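Local coordinates for putative hydrolase (Chloroflexus aurantiacus J-10-fl, PDB 3CMN), which is a putative hydrolase that probably acts as a metal-dependent peptidase of the zincin type, although its substrate is unknown, at residues G154-V159 with H184-A189; A49-L54 with F177-T182; L17-Q22 with S119-G124; Q25-L30 with G129-L134. One frame throughout, in Å; residues are numbered along the deposited sequence.

In the fold
From the N terminus, segments 17-22 and 25-30 lie on helix 20-31 and both meet helix 120-135 later in the chain: interaction 3 closes a loop of 96 residues, and interaction 4 repeats the pairing farther along the same helices. These contacts cross and touch. Segment 49-54, on helix 41-63, pairs with 177-182 on helix 174-193, so interaction 2 crosses both. Interaction 1, which opens only after interactions 3 and 4 have closed, closes a short loop between strand 155-158 and helix 174-193, crossing interaction 2 and packing on it through Phe158. Interactions 3 and 4 tie the N-terminal helix 20-31 to helix 120-135, while interactions 1 and 2 build around the helix carrying the HExxH pattern.

Interaction 1. Residues G154-V159 with H184-A189; sequences GSLYFV and HEMTHA
Leu156 and Glu185 run alongside one another with opposed headings, and between them they account for most of the surface buried where strand 155-158 passes helix 184-189. Leu156 CD2 rests on Glu185 CG at 3.8 Å. The leucine CG is set beside the backbone N, anti to the carbonyl carbon (chi1 -75°). Of its methyls, CD1 touches Met186 SD and CD2 lies 4.5 Å from Ala189 CB. The glutamate chain bends at chi2 (86°), which swings CD off the extended course. Its OE2 comes within 3.2 Å of Tyr157 O, an encounter of two acceptors and not a hydrogen bond. The same oxygen lies 3.6 Å from Phe158 CD2, approaching the ring obliquely, with carboxylate and ring planes 37° apart.

In the second shell, a weak hydrogen bond from Gln141 N reaches Glu185 OE2, and Tyr48 stacks on Phe158. The strand itself is held by backbone bonds of Leu156 and Phe158 to the neighbouring strand, at Arg73 and Phe75.

His184 and His188 turn their imidazoles to a common side of the helix, with His184 NE2 3.4 Å from His188 NE2. No metal is bound to them here, yet the HExxH spacing and converging nitrogens are consistent with a zincin metal site, in which the glutamate, lined by Leu156 and Phe158 and weakly bonded by Gln141 N, would probably serve catalysis.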
loop_
_atom_site.group_PDB
_atom_site.type_symbol
_atom_site.label_atom_id
_atom_site.label_comp_id
_atom_site.label_asym_id
_atom_site.label_seq_id
_atom_site.Cartn_x
_atom_site.Cartn_y
_atom_site.Cartn_z
ATOM N N GLY A 154 -7.760 11.618 6.555
ATOM C CA GLY A 154 -9.036 11.779 7.232
ATOM C C GLY A 154 -10.065 10.689 6.992
ATOM O O GLY A 154 -11.142 10.710 7.589
ATOM N N SER A 155 -9.754 9.734 6.124
ATOM C CA SER A 155 -10.706 8.671 5.834
ATOM C C SER A 155 -10.042 7.415 5.307
ATOM O O SER A 155 -8.884 7.438 4.927
ATOM C CB SER A 155 -11.717 9.162 4.800
ATOM O OG SER A 155 -11.063 9.452 3.578
ATOM N N LEU A 156 -10.787 6.314 5.302
ATOM C CA LEU A 156 -10.291 5.046 4.781
ATOM C C LEU A 156 -11.447 4.344 4.091
ATOM O O LEU A 156 -12.600 4.506 4.490
ATOM C CB LEU A 156 -9.757 4.158 5.912
ATOM C CG LEU A 156 -8.398 4.515 6.524
ATOM C CD1 LEU A 156 -8.122 3.612 7.713
ATOM C CD2 LEU A 156 -7.295 4.344 5.481
ATOM N N TYR A 157 -11.147 3.590 3.038
ATOM C CA TYR A 157 -12.190 2.838 2.341
ATOM C C TYR A 157 -11.804 1.379 2.303
ATOM O O TYR A 157 -10.631 1.032 2.398
ATOM C CB TYR A 157 -12.450 3.374 0.915
ATOM C CG TYR A 157 -11.308 3.245 -0.086
ATOM C CD1 TYR A 157 -10.923 1.995 -0.591
ATOM C CD2 TYR A 157 -10.637 4.383 -0.557
ATOM C CE1 TYR A 157 -9.897 1.880 -1.541
ATOM C CE2 TYR A 157 -9.609 4.279 -1.513
ATOM C CZ TYR A 157 -9.244 3.028 -1.996
ATOM O OH TYR A 157 -8.211 2.912 -2.908
ATOM N N PHE A 158 -12.811 0.530 2.187
ATOM C CA PHE A 158 -12.616 -0.905 2.141
ATOM C C PHE A 158 -13.484 -1.425 1.012
ATOM O O PHE A 158 -14.652 -1.069 0.924
ATOM C CB PHE A 158 -13.049 -1.537 3.476
ATOM C CG PHE A 158 -12.366 -0.932 4.683
ATOM C CD1 PHE A 158 -12.814 0.260 5.234
ATOM C CD2 PHE A 158 -11.240 -1.540 5.240
ATOM C CE1 PHE A 158 -12.149 0.846 6.324
ATOM C CE2 PHE A 158 -10.565 -0.967 6.325
ATOM C CZ PHE A 158 -11.023 0.231 6.868
ATOM N N VAL A 159 -12.903 -2.204 0.125
ATOM C CA VAL A 159 -13.710 -2.822 -0.921
ATOM C C VAL A 159 -14.287 -4.151 -0.447
ATOM O O VAL A 159 -13.773 -5.202 -0.779
ATOM C CB VAL A 159 -12.899 -3.024 -2.213
ATOM C CG1 VAL A 159 -13.825 -3.332 -3.380
ATOM C CG2 VAL A 159 -12.049 -1.798 -2.506
ATOM N N HIS A 184 -4.043 -3.254 9.166
ATOM C CA HIS A 184 -3.090 -3.144 8.089
ATOM C C HIS A 184 -3.285 -1.778 7.392
ATOM O O HIS A 184 -2.332 -1.065 7.100
ATOM C CB HIS A 184 -3.331 -4.312 7.140
ATOM C CG HIS A 184 -2.424 -4.331 5.957
ATOM N ND1 HIS A 184 -2.894 -4.247 4.664
ATOM C CD2 HIS A 184 -1.078 -4.435 5.865
ATOM C CE1 HIS A 184 -1.876 -4.298 3.826
ATOM N NE2 HIS A 184 -0.763 -4.413 4.527
ATOM N N GLU A 185 -4.537 -1.414 7.178
ATOM C CA GLU A 185 -4.909 -0.163 6.530
ATOM C C GLU A 185 -4.453 1.066 7.327
ATOM O O GLU A 185 -3.880 2.016 6.775
ATOM C CB GLU A 185 -6.432 -0.111 6.391
ATOM C CG GLU A 185 -6.945 0.612 5.192
ATOM C CD GLU A 185 -7.021 -0.292 3.988
ATOM O OE1 GLU A 185 -5.947 -0.706 3.493
ATOM O OE2 GLU A 185 -8.158 -0.590 3.548
ATOM N N MET A 186 -4.746 1.057 8.625
ATOM C CA MET A 186 -4.392 2.167 9.483
ATOM C C MET A 186 -2.884 2.281 9.606
ATOM O O MET A 186 -2.341 3.385 9.668
ATOM C CB MET A 186 -5.032 2.002 10.866
ATOM C CG MET A 186 -4.849 3.198 11.798
ATOM S SD MET A 186 -5.844 4.598 11.334
ATOM C CE MET A 186 -4.757 5.381 10.291
ATOM N N THR A 187 -2.206 1.144 9.628
ATOM C CA THR A 187 -0.760 1.170 9.729
ATOM C C THR A 187 -0.183 1.968 8.565
ATOM O O THR A 187 0.599 2.902 8.768
ATOM C CB THR A 187 -0.163 -0.259 9.762
ATOM O OG1 THR A 187 -0.635 -0.934 10.932
ATOM C CG2 THR A 187 1.355 -0.205 9.830
ATOM N N HIS A 188 -0.602 1.630 7.351
ATOM C CA HIS A 188 -0.112 2.334 6.177
ATOM C C HIS A 188 -0.516 3.802 6.117
ATOM O O HIS A 188 0.189 4.620 5.529
ATOM C CB HIS A 188 -0.541 1.596 4.913
ATOM C CG HIS A 188 0.147 0.282 4.746
ATOM N ND1 HIS A 188 0.627 -0.162 3.532
ATOM C CD2 HIS A 188 0.500 -0.655 5.656
ATOM C CE1 HIS A 188 1.254 -1.314 3.705
ATOM N NE2 HIS A 188 1.191 -1.634 4.986
ATOM N N ALA A 189 -1.637 4.142 6.739
ATOM C CA ALA A 189 -2.082 5.527 6.755
ATOM C C ALA A 189 -1.082 6.318 7.591
ATOM O O ALA A 189 -0.727 7.458 7.264
ATOM C CB ALA A 189 -3.463 5.625 7.355
#

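Interaction 2. Residues A49-L54 with F177-T182; sequences ARMVAL and FRLWIT
Met51 and Leu179 bring the two helices together, their CA atoms 6.1 Å apart where the axes of 49-54 and 177-182 cross at -50°. The axes approach to 9.6 Å, and the angle is consistent with ridges-into-grooves packing, in which ridges of i±4 residues fit the grooves of the partner. Met51 fills the groove between Arg178, Leu179 and Thr182. Its chain is extended beyond CG, so the sulphur is carried deep against the other helix, with SD 3.5 Å from Arg178 O. The methyl goes farther, CE lying 3.9 Å from Leu179 CB, while Leu179 CD1 folds back to Met51 CB.

Thr182 meets the near end of that methionine. Its OG1 sits anti to the carbonyl carbon (chi1 -63°) and donates to Arg178 O at 2.8 Å; this carbonyl oxygen also accepts from Thr182 N. The remaining branch, CG2, packs 3.6 Å from Met51 O and 3.7 Å from Val52 CG1. An alanine here would probably open a gap beside Val52 CG1 and Met51 O and leave Arg178 O with one donor fewer.

Outside the pair, Arg178 directs its guanidinium to helix 160-169, forming a salt bridge with Glu160. Leu54 touches Leu279 of helix 248-279, and Phe158 of strand 155-158 packs on Thr182 and Val52, so one strand residue lies against both helices at the crossing.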
loop_
_atom_site.group_PDB
_atom_site.type_symbol
_atom_site.label_atom_id
_atom_site.label_comp_id
_atom_site.label_asym_id
_atom_site.label_seq_id
_atom_site.Cartn_x
_atom_site.Cartn_y
_atom_site.Cartn_z
ATOM N N ALA A 49 -16.185 1.222 11.116
ATOM C CA ALA A 49 -16.122 2.455 11.892
ATOM C C ALA A 49 -15.537 2.190 13.271
ATOM O O ALA A 49 -14.648 2.916 13.726
ATOM C CB ALA A 49 -17.506 3.071 12.026
ATOM N N ARG A 50 -16.027 1.151 13.940
ATOM C CA ARG A 50 -15.517 0.849 15.264
ATOM C C ARG A 50 -14.131 0.221 15.208
ATOM O O ARG A 50 -13.330 0.421 16.115
ATOM C CB ARG A 50 -16.483 -0.054 16.034
ATOM C CG ARG A 50 -16.588 -1.462 15.489
ATOM C CD ARG A 50 -17.139 -2.413 16.533
ATOM N NE ARG A 50 -16.666 -3.761 16.260
ATOM C CZ ARG A 50 -17.325 -4.641 15.523
ATOM N NH1 ARG A 50 -18.498 -4.321 15.002
ATOM N NH2 ARG A 50 -16.787 -5.820 15.259
ATOM N N MET A 51 -13.827 -0.541 14.158
ATOM C CA MET A 51 -12.496 -1.142 14.069
ATOM C C MET A 51 -11.411 -0.063 13.864
ATOM O O MET A 51 -10.270 -0.248 14.286
ATOM C CB MET A 51 -12.422 -2.189 12.939
ATOM C CG MET A 51 -13.378 -3.377 13.081
ATOM S SD MET A 51 -13.085 -4.624 11.851
ATOM C CE MET A 51 -13.766 -6.079 12.665
ATOM N N VAL A 52 -11.757 1.053 13.215
ATOM C CA VAL A 52 -10.789 2.130 13.014
ATOM C C VAL A 52 -10.686 2.977 14.292
ATOM O O VAL A 52 -9.613 3.476 14.624
ATOM C CB VAL A 52 -11.151 3.086 11.816
ATOM C CG1 VAL A 52 -11.262 2.316 10.511
ATOM C CG2 VAL A 52 -12.421 3.831 12.097
ATOM N N ALA A 53 -11.801 3.128 15.012
ATOM C CA ALA A 53 -11.819 3.905 16.256
ATOM C C ALA A 53 -10.861 3.285 17.258
ATOM O O ALA A 53 -10.212 3.979 18.040
ATOM C CB ALA A 53 -13.220 3.938 16.839
ATOM N N LEU A 54 -10.777 1.963 17.218
ATOM C CA LEU A 54 -9.898 1.211 18.087
ATOM C C LEU A 54 -8.465 1.273 17.548
ATOM O O LEU A 54 -7.503 1.576 18.273
ATOM C CB LEU A 54 -10.347 -0.247 18.105
ATOM C CG LEU A 54 -9.444 -1.183 18.911
ATOM C CD1 LEU A 54 -9.805 -1.017 20.367
ATOM C CD2 LEU A 54 -9.616 -2.645 18.481
ATOM N N PHE A 177 -10.520 -11.300 10.232
ATOM C CA PHE A 177 -9.915 -10.866 8.985
ATOM C C PHE A 177 -10.137 -9.377 8.719
ATOM O O PHE A 177 -9.226 -8.678 8.286
ATOM C CB PHE A 177 -10.447 -11.677 7.814
ATOM C CG PHE A 177 -9.800 -11.334 6.509
ATOM C CD1 PHE A 177 -8.406 -11.268 6.399
ATOM C CD2 PHE A 177 -10.572 -11.087 5.386
ATOM C CE1 PHE A 177 -7.791 -10.959 5.184
ATOM C CE2 PHE A 177 -9.975 -10.776 4.163
ATOM C CZ PHE A 177 -8.575 -10.712 4.065
ATOM N N ARG A 178 -11.340 -8.885 8.989
ATOM C CA ARG A 178 -11.622 -7.478 8.758
ATOM C C ARG A 178 -10.928 -6.555 9.753
ATOM O O ARG A 178 -10.679 -5.394 9.448
ATOM C CB ARG A 178 -13.134 -7.242 8.729
ATOM C CG ARG A 178 -13.749 -7.779 7.460
ATOM C CD ARG A 178 -15.239 -7.631 7.456
ATOM N NE ARG A 178 -15.806 -8.168 6.225
ATOM C CZ ARG A 178 -15.829 -9.455 5.911
ATOM N NH1 ARG A 178 -15.318 -10.357 6.739
ATOM N NH2 ARG A 178 -16.369 -9.837 4.763
ATOM N N LEU A 179 -10.622 -7.063 10.943
ATOM C CA LEU A 179 -9.903 -6.257 11.917
ATOM C C LEU A 179 -8.451 -6.272 11.462
ATOM O O LEU A 179 -7.741 -5.281 11.584
ATOM C CB LEU A 179 -10.005 -6.833 13.335
ATOM C CG LEU A 179 -9.132 -6.097 14.371
ATOM C CD1 LEU A 179 -9.544 -4.617 14.426
ATOM C CD2 LEU A 179 -9.263 -6.749 15.746
ATOM N N TRP A 180 -8.028 -7.406 10.921
ATOM C CA TRP A 180 -6.673 -7.567 10.422
ATOM C C TRP A 180 -6.455 -6.543 9.304
ATOM O O TRP A 180 -5.430 -5.864 9.258
ATOM C CB TRP A 180 -6.478 -8.981 9.870
ATOM C CG TRP A 180 -5.114 -9.219 9.283
ATOM C CD1 TRP A 180 -3.988 -9.593 9.955
ATOM C CD2 TRP A 180 -4.725 -9.070 7.906
ATOM N NE1 TRP A 180 -2.925 -9.690 9.088
ATOM C CE2 TRP A 180 -3.348 -9.374 7.824
ATOM C CE3 TRP A 180 -5.408 -8.707 6.735
ATOM C CZ2 TRP A 180 -2.634 -9.327 6.619
ATOM C CZ3 TRP A 180 -4.696 -8.661 5.534
ATOM C CH2 TRP A 180 -3.323 -8.969 5.489
ATOM N N ILE A 181 -7.438 -6.442 8.418
ATOM C CA ILE A 181 -7.402 -5.521 7.292
ATOM C C ILE A 181 -7.418 -4.070 7.732
ATOM O O ILE A 181 -6.706 -3.234 7.182
ATOM C CB ILE A 181 -8.589 -5.794 6.345
ATOM C CG1 ILE A 181 -8.266 -7.028 5.501
ATOM C CG2 ILE A 181 -8.867 -4.588 5.460
ATOM C CD1 ILE A 181 -9.407 -7.503 4.668
ATOM N N THR A 182 -8.236 -3.769 8.724
ATOM C CA THR A 182 -8.316 -2.415 9.230
ATOM C C THR A 182 -6.978 -2.009 9.842
ATOM O O THR A 182 -6.494 -0.904 9.618
ATOM C CB THR A 182 -9.440 -2.296 10.271
ATOM O OG1 THR A 182 -10.696 -2.578 9.636
ATOM C CG2 THR A 182 -9.467 -0.906 10.879
#

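Interaction 3. Residues L17-Q22 with S119-G124; sequences LIDWEQ and SSKLLG
Asp19 N donates to Ser120 O at 2.8 Å with an N-H...O angle of 159°, the one hydrogen bond that joins the two segments. The donor stands above the carbonyl plane, with a C=O...N angle of 126°. Gly124 N, in the ordinary helical bond, reaches the same oxygen from the opposite face, so Ser120 O is gripped from both sides. Ile18 N has a weak bond to Glu98 OE2.

Asp19 is the N-cap residue of helix 20-31, and its side chain caps it. CG lies anti to the backbone N (chi1 -179°), and OD1 accepts Gln22 N at 3.0 Å, from above the carboxylate plane, as well as Glu21 N at 2.9 Å, nearly in line with the C-O bond. The other oxygen, OD2, forms a long salt bridge with Lys121 NZ at 3.5 Å, the lysine chain running alongside the aspartate with the same heading. An alanine in place of Asp19 would probably leave the amides of Glu21 and Gln22 without their capping acceptor and Lys121 without this charge mate.

Apolar and close backbone contacts fill in round these bonds. Gln22 CG packs 3.4 Å from Lys121 O. Leu17 O receives a CA-H...O contact from Ser120 CA at 3.3 Å, and Leu123 CD1 touches Leu17 CG and Ile18 CG1. Gly124 allows Asp19 O to come within 3.7 Å of its CA, where a CB would clash.

Beyond the pair, Trp20 NE1 is bonded to Glu98 of helix 95-102, which Leu17 also touches, and the indole packs on Phe90 of helix 79-92.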
loop_
_atom_site.group_PDB
_atom_site.type_symbol
_atom_site.label_atom_id
_atom_site.label_comp_id
_atom_site.label_asym_id
_atom_site.label_seq_id
_atom_site.Cartn_x
_atom_site.Cartn_y
_atom_site.Cartn_z
ATOM N N LEU A 17 -2.783 10.711 -26.127
ATOM C CA LEU A 17 -2.114 9.390 -26.325
ATOM C C LEU A 17 -3.020 8.217 -25.933
ATOM O O LEU A 17 -2.998 7.149 -26.563
ATOM C CB LEU A 17 -0.832 9.317 -25.494
ATOM C CG LEU A 17 -0.111 7.978 -25.640
ATOM C CD1 LEU A 17 0.458 7.882 -27.044
ATOM C CD2 LEU A 17 1.004 7.858 -24.614
ATOM N N ILE A 18 -3.812 8.418 -24.884
ATOM C CA ILE A 18 -4.688 7.364 -24.399
ATOM C C ILE A 18 -6.121 7.829 -24.329
ATOM O O ILE A 18 -6.402 8.929 -23.858
ATOM C CB ILE A 18 -4.273 6.911 -22.988
ATOM C CG1 ILE A 18 -2.806 6.490 -22.997
ATOM C CG2 ILE A 18 -5.178 5.768 -22.514
ATOM C CD1 ILE A 18 -2.221 6.312 -21.626
ATOM N N ASP A 19 -7.031 6.992 -24.805
ATOM C CA ASP A 19 -8.444 7.326 -24.745
ATOM C C ASP A 19 -8.954 6.834 -23.397
ATOM O O ASP A 19 -9.291 5.655 -23.236
ATOM C CB ASP A 19 -9.207 6.632 -25.866
ATOM C CG ASP A 19 -10.675 6.980 -25.856
ATOM O OD1 ASP A 19 -11.189 7.342 -24.781
ATOM O OD2 ASP A 19 -11.314 6.878 -26.911
ATOM N N TRP A 20 -9.004 7.745 -22.434
ATOM C CA TRP A 20 -9.433 7.403 -21.090
ATOM C C TRP A 20 -10.901 7.054 -20.910
ATOM O O TRP A 20 -11.282 6.500 -19.887
ATOM C CB TRP A 20 -9.025 8.508 -20.121
ATOM C CG TRP A 20 -7.565 8.458 -19.856
ATOM C CD1 TRP A 20 -6.604 9.294 -20.356
ATOM C CD2 TRP A 20 -6.873 7.452 -19.109
ATOM N NE1 TRP A 20 -5.357 8.865 -19.969
ATOM C CE2 TRP A 20 -5.493 7.735 -19.204
ATOM C CE3 TRP A 20 -7.284 6.335 -18.372
ATOM C CZ2 TRP A 20 -4.521 6.941 -18.590
ATOM C CZ3 TRP A 20 -6.316 5.546 -17.761
ATOM C CH2 TRP A 20 -4.952 5.856 -17.876
ATOM N N GLU A 21 -11.732 7.362 -21.891
ATOM C CA GLU A 21 -13.131 7.012 -21.755
ATOM C C GLU A 21 -13.331 5.598 -22.268
ATOM O O GLU A 21 -14.283 4.916 -21.902
ATOM C CB GLU A 21 -14.010 8.031 -22.472
ATOM C CG GLU A 21 -14.552 9.061 -21.473
ATOM C CD GLU A 21 -14.973 10.371 -22.107
ATOM O OE1 GLU A 21 -15.854 10.361 -22.996
ATOM O OE2 GLU A 21 -14.419 11.417 -21.701
ATOM N N GLN A 22 -12.410 5.148 -23.110
ATOM C CA GLN A 22 -12.467 3.784 -23.601
ATOM C C GLN A 22 -11.933 2.952 -22.438
ATOM O O GLN A 22 -12.440 1.870 -22.140
ATOM C CB GLN A 22 -11.567 3.598 -24.824
ATOM C CG GLN A 22 -11.334 2.148 -25.150
ATOM C CD GLN A 22 -12.626 1.414 -25.429
ATOM O OE1 GLN A 22 -13.267 1.645 -26.455
ATOM N NE2 GLN A 22 -13.025 0.530 -24.510
ATOM N N SER A 119 -5.966 3.197 -31.822
ATOM C CA SER A 119 -4.693 3.022 -31.123
ATOM C C SER A 119 -4.740 3.618 -29.727
ATOM O O SER A 119 -4.382 2.960 -28.757
ATOM C CB SER A 119 -3.550 3.661 -31.898
ATOM O OG SER A 119 -2.326 3.375 -31.245
ATOM N N SER A 120 -5.158 4.873 -29.628
ATOM C CA SER A 120 -5.283 5.505 -28.324
ATOM C C SER A 120 -6.447 4.766 -27.669
ATOM O O SER A 120 -6.600 4.745 -26.449
ATOM C CB SER A 120 -5.618 6.985 -28.478
ATOM O OG SER A 120 -6.890 7.140 -29.078
ATOM N N LYS A 121 -7.251 4.144 -28.525
ATOM C CA LYS A 121 -8.411 3.371 -28.113
ATOM C C LYS A 121 -7.933 2.002 -27.641
ATOM O O LYS A 121 -8.352 1.506 -26.586
ATOM C CB LYS A 121 -9.359 3.216 -29.303
ATOM C CG LYS A 121 -10.803 3.605 -29.035
ATOM C CD LYS A 121 -11.597 3.658 -30.330
ATOM C CE LYS A 121 -13.073 3.918 -30.076
ATOM N NZ LYS A 121 -13.291 5.185 -29.324
ATOM N N LEU A 122 -7.051 1.405 -28.441
ATOM C CA LEU A 122 -6.488 0.091 -28.147
ATOM C C LEU A 122 -5.578 0.163 -26.920
ATOM O O LEU A 122 -5.353 -0.838 -26.237
ATOM C CB LEU A 122 -5.726 -0.439 -29.363
ATOM C CG LEU A 122 -6.608 -0.680 -30.590
ATOM C CD1 LEU A 122 -5.763 -1.052 -31.815
ATOM C CD2 LEU A 122 -7.591 -1.776 -30.274
ATOM N N LEU A 123 -5.043 1.349 -26.649
ATOM C CA LEU A 123 -4.226 1.531 -25.456
ATOM C C LEU A 123 -5.204 1.586 -24.283
ATOM O O LEU A 123 -5.005 0.935 -23.262
ATOM C CB LEU A 123 -3.418 2.837 -25.522
ATOM C CG LEU A 123 -2.121 2.825 -26.344
ATOM C CD1 LEU A 123 -1.433 4.185 -26.280
ATOM C CD2 LEU A 123 -1.209 1.738 -25.805
ATOM N N GLY A 124 -6.271 2.365 -24.454
ATOM C CA GLY A 124 -7.280 2.498 -23.417
ATOM C C GLY A 124 -7.872 1.158 -23.028
ATOM O O GLY A 124 -8.127 0.903 -21.853
#

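Interaction 4. Residues Q25-L30 with G129-L134; sequences QAALRL and GLLGYL
Gly129 O is approached from two directions: it accepts Tyr133 N at 2.9 Å within its own helix, while Leu30 CD1 presses on it from the other helix at 3.3 Å. Leu30 straddles this turn, its second methyl, CD2, lying 3.9 Å from Tyr133 N and close to Tyr133 CB. The phenol of that tyrosine extends clear of Leu30, and its OH is hydrogen-bonded to Arg137.

The closest backbone approach is at Ala27 and Gly132, whose CA atoms are 3.7 Å apart. Ala27 O comes to 3.3 Å from Gly132 CA, which is possible because glycine is there: a CB would stand 2.5 Å from that oxygen and would also clash with Leu30 CB. Ala27 CB, in turn, sits 3.8 Å from Gly132 N and touches Leu131 CD2. Ala26 CB adds a looser contact with Gly129 N.

Leu83 of helix 79-92 packs on both Ala27 and Leu131, covering one flank of the pair, and Leu300 of helix 283-307 meets Tyr133.

With axes only 6.9 Å apart and a crossing angle of -35°, these helices run in broadly the same direction at unusually short range. Such spacing is characteristic of glycine- and alanine-lined helix interfaces, where backbone packs directly against backbone.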
loop_
_atom_site.group_PDB
_atom_site.type_symbol
_atom_site.label_atom_id
_atom_site.label_comp_id
_atom_site.label_asym_id
_atom_site.label_seq_id
_atom_site.Cartn_x
_atom_site.Cartn_y
_atom_site.Cartn_z
ATOM N N GLN A 25 -14.584 2.553 -19.655
ATOM C CA GLN A 25 -15.561 1.529 -20.009
ATOM C C GLN A 25 -14.999 0.131 -19.887
ATOM O O GLN A 25 -15.658 -0.770 -19.372
ATOM C CB GLN A 25 -16.062 1.757 -21.425
ATOM C CG GLN A 25 -17.161 2.770 -21.464
ATOM C CD GLN A 25 -18.299 2.403 -20.517
ATOM O OE1 GLN A 25 -18.893 1.326 -20.627
ATOM N NE2 GLN A 25 -18.605 3.299 -19.581
ATOM N N ALA A 26 -13.774 -0.044 -20.359
ATOM C CA ALA A 26 -13.095 -1.333 -20.298
ATOM C C ALA A 26 -12.923 -1.773 -18.843
ATOM O O ALA A 26 -13.101 -2.947 -18.520
ATOM C CB ALA A 26 -11.727 -1.233 -20.982
ATOM N N ALA A 27 -12.554 -0.828 -17.980
ATOM C CA ALA A 27 -12.356 -1.109 -16.562
ATOM C C ALA A 27 -13.664 -1.506 -15.901
ATOM O O ALA A 27 -13.729 -2.501 -15.186
ATOM C CB ALA A 27 -11.770 0.117 -15.856
ATOM N N LEU A 28 -14.701 -0.712 -16.136
ATOM C CA LEU A 28 -16.019 -0.983 -15.570
ATOM C C LEU A 28 -16.546 -2.364 -15.928
ATOM O O LEU A 28 -17.126 -3.058 -15.089
ATOM C CB LEU A 28 -17.020 0.076 -16.033
ATOM C CG LEU A 28 -16.855 1.428 -15.335
ATOM C CD1 LEU A 28 -17.721 2.489 -16.031
ATOM C CD2 LEU A 28 -17.276 1.279 -13.870
ATOM N N ARG A 29 -16.321 -2.768 -17.174
ATOM C CA ARG A 29 -16.790 -4.059 -17.646
ATOM C C ARG A 29 -15.982 -5.244 -17.173
ATOM O O ARG A 29 -16.551 -6.257 -16.794
ATOM C CB ARG A 29 -16.896 -4.042 -19.168
ATOM C CG ARG A 29 -17.894 -3.004 -19.602
ATOM C CD ARG A 29 -18.661 -3.372 -20.829
ATOM N NE ARG A 29 -19.248 -4.714 -20.807
ATOM C CZ ARG A 29 -20.041 -5.199 -19.856
ATOM N NH1 ARG A 29 -20.367 -4.468 -18.792
ATOM N NH2 ARG A 29 -20.533 -6.421 -19.990
ATOM N N LEU A 30 -14.664 -5.123 -17.163
ATOM C CA LEU A 30 -13.838 -6.226 -16.708
ATOM C C LEU A 30 -13.944 -6.395 -15.185
ATOM O O LEU A 30 -13.733 -7.489 -14.657
ATOM C CB LEU A 30 -12.385 -5.991 -17.129
ATOM C CG LEU A 30 -11.557 -7.247 -17.434
ATOM C CD1 LEU A 30 -10.374 -6.879 -18.306
ATOM C CD2 LEU A 30 -11.088 -7.894 -16.139
ATOM N N GLY A 129 -8.448 -2.429 -19.116
ATOM C CA GLY A 129 -8.589 -3.840 -18.818
ATOM C C GLY A 129 -7.814 -4.185 -17.570
ATOM O O GLY A 129 -8.337 -4.837 -16.665
ATOM N N LEU A 130 -6.559 -3.745 -17.522
ATOM C CA LEU A 130 -5.712 -4.011 -16.369
ATOM C C LEU A 130 -6.317 -3.402 -15.103
ATOM O O LEU A 130 -6.291 -4.012 -14.040
ATOM C CB LEU A 130 -4.300 -3.462 -16.596
ATOM C CG LEU A 130 -3.490 -4.182 -17.685
ATOM C CD1 LEU A 130 -2.208 -3.418 -17.959
ATOM C CD2 LEU A 130 -3.178 -5.607 -17.242
ATOM N N LEU A 131 -6.869 -2.204 -15.231
ATOM C CA LEU A 131 -7.483 -1.534 -14.101
ATOM C C LEU A 131 -8.749 -2.269 -13.630
ATOM O O LEU A 131 -8.990 -2.393 -12.423
ATOM C CB LEU A 131 -7.811 -0.093 -14.482
ATOM C CG LEU A 131 -8.483 0.769 -13.415
ATOM C CD1 LEU A 131 -7.563 0.921 -12.190
ATOM C CD2 LEU A 131 -8.807 2.121 -14.023
ATOM N N GLY A 132 -9.551 -2.754 -14.577
ATOM C CA GLY A 132 -10.757 -3.482 -14.223
ATOM C C GLY A 132 -10.358 -4.749 -13.493
ATOM O O GLY A 132 -11.048 -5.220 -12.582
ATOM N N TYR A 133 -9.221 -5.303 -13.894
ATOM C CA TYR A 133 -8.720 -6.498 -13.258
ATOM C C TYR A 133 -8.324 -6.173 -11.819
ATOM O O TYR A 133 -8.619 -6.933 -10.901
ATOM C CB TYR A 133 -7.507 -7.032 -14.011
ATOM C CG TYR A 133 -6.933 -8.259 -13.364
ATOM C CD1 TYR A 133 -7.599 -9.481 -13.432
ATOM C CD2 TYR A 133 -5.755 -8.188 -12.625
ATOM C CE1 TYR A 133 -7.109 -10.604 -12.775
ATOM C CE2 TYR A 133 -5.256 -9.299 -11.962
ATOM C CZ TYR A 133 -5.938 -10.507 -12.039
ATOM O OH TYR A 133 -5.466 -11.617 -11.370
ATOM N N LEU A 134 -7.639 -5.045 -11.635
ATOM C CA LEU A 134 -7.217 -4.605 -10.310
ATOM C C LEU A 134 -8.434 -4.422 -9.409
ATOM O O LEU A 134 -8.382 -4.750 -8.230
ATOM C CB LEU A 134 -6.438 -3.289 -10.407
ATOM C CG LEU A 134 -4.994 -3.386 -10.915
ATOM C CD1 LEU A 134 -4.418 -1.988 -11.052
ATOM C CD2 LEU A 134 -4.137 -4.240 -9.958
#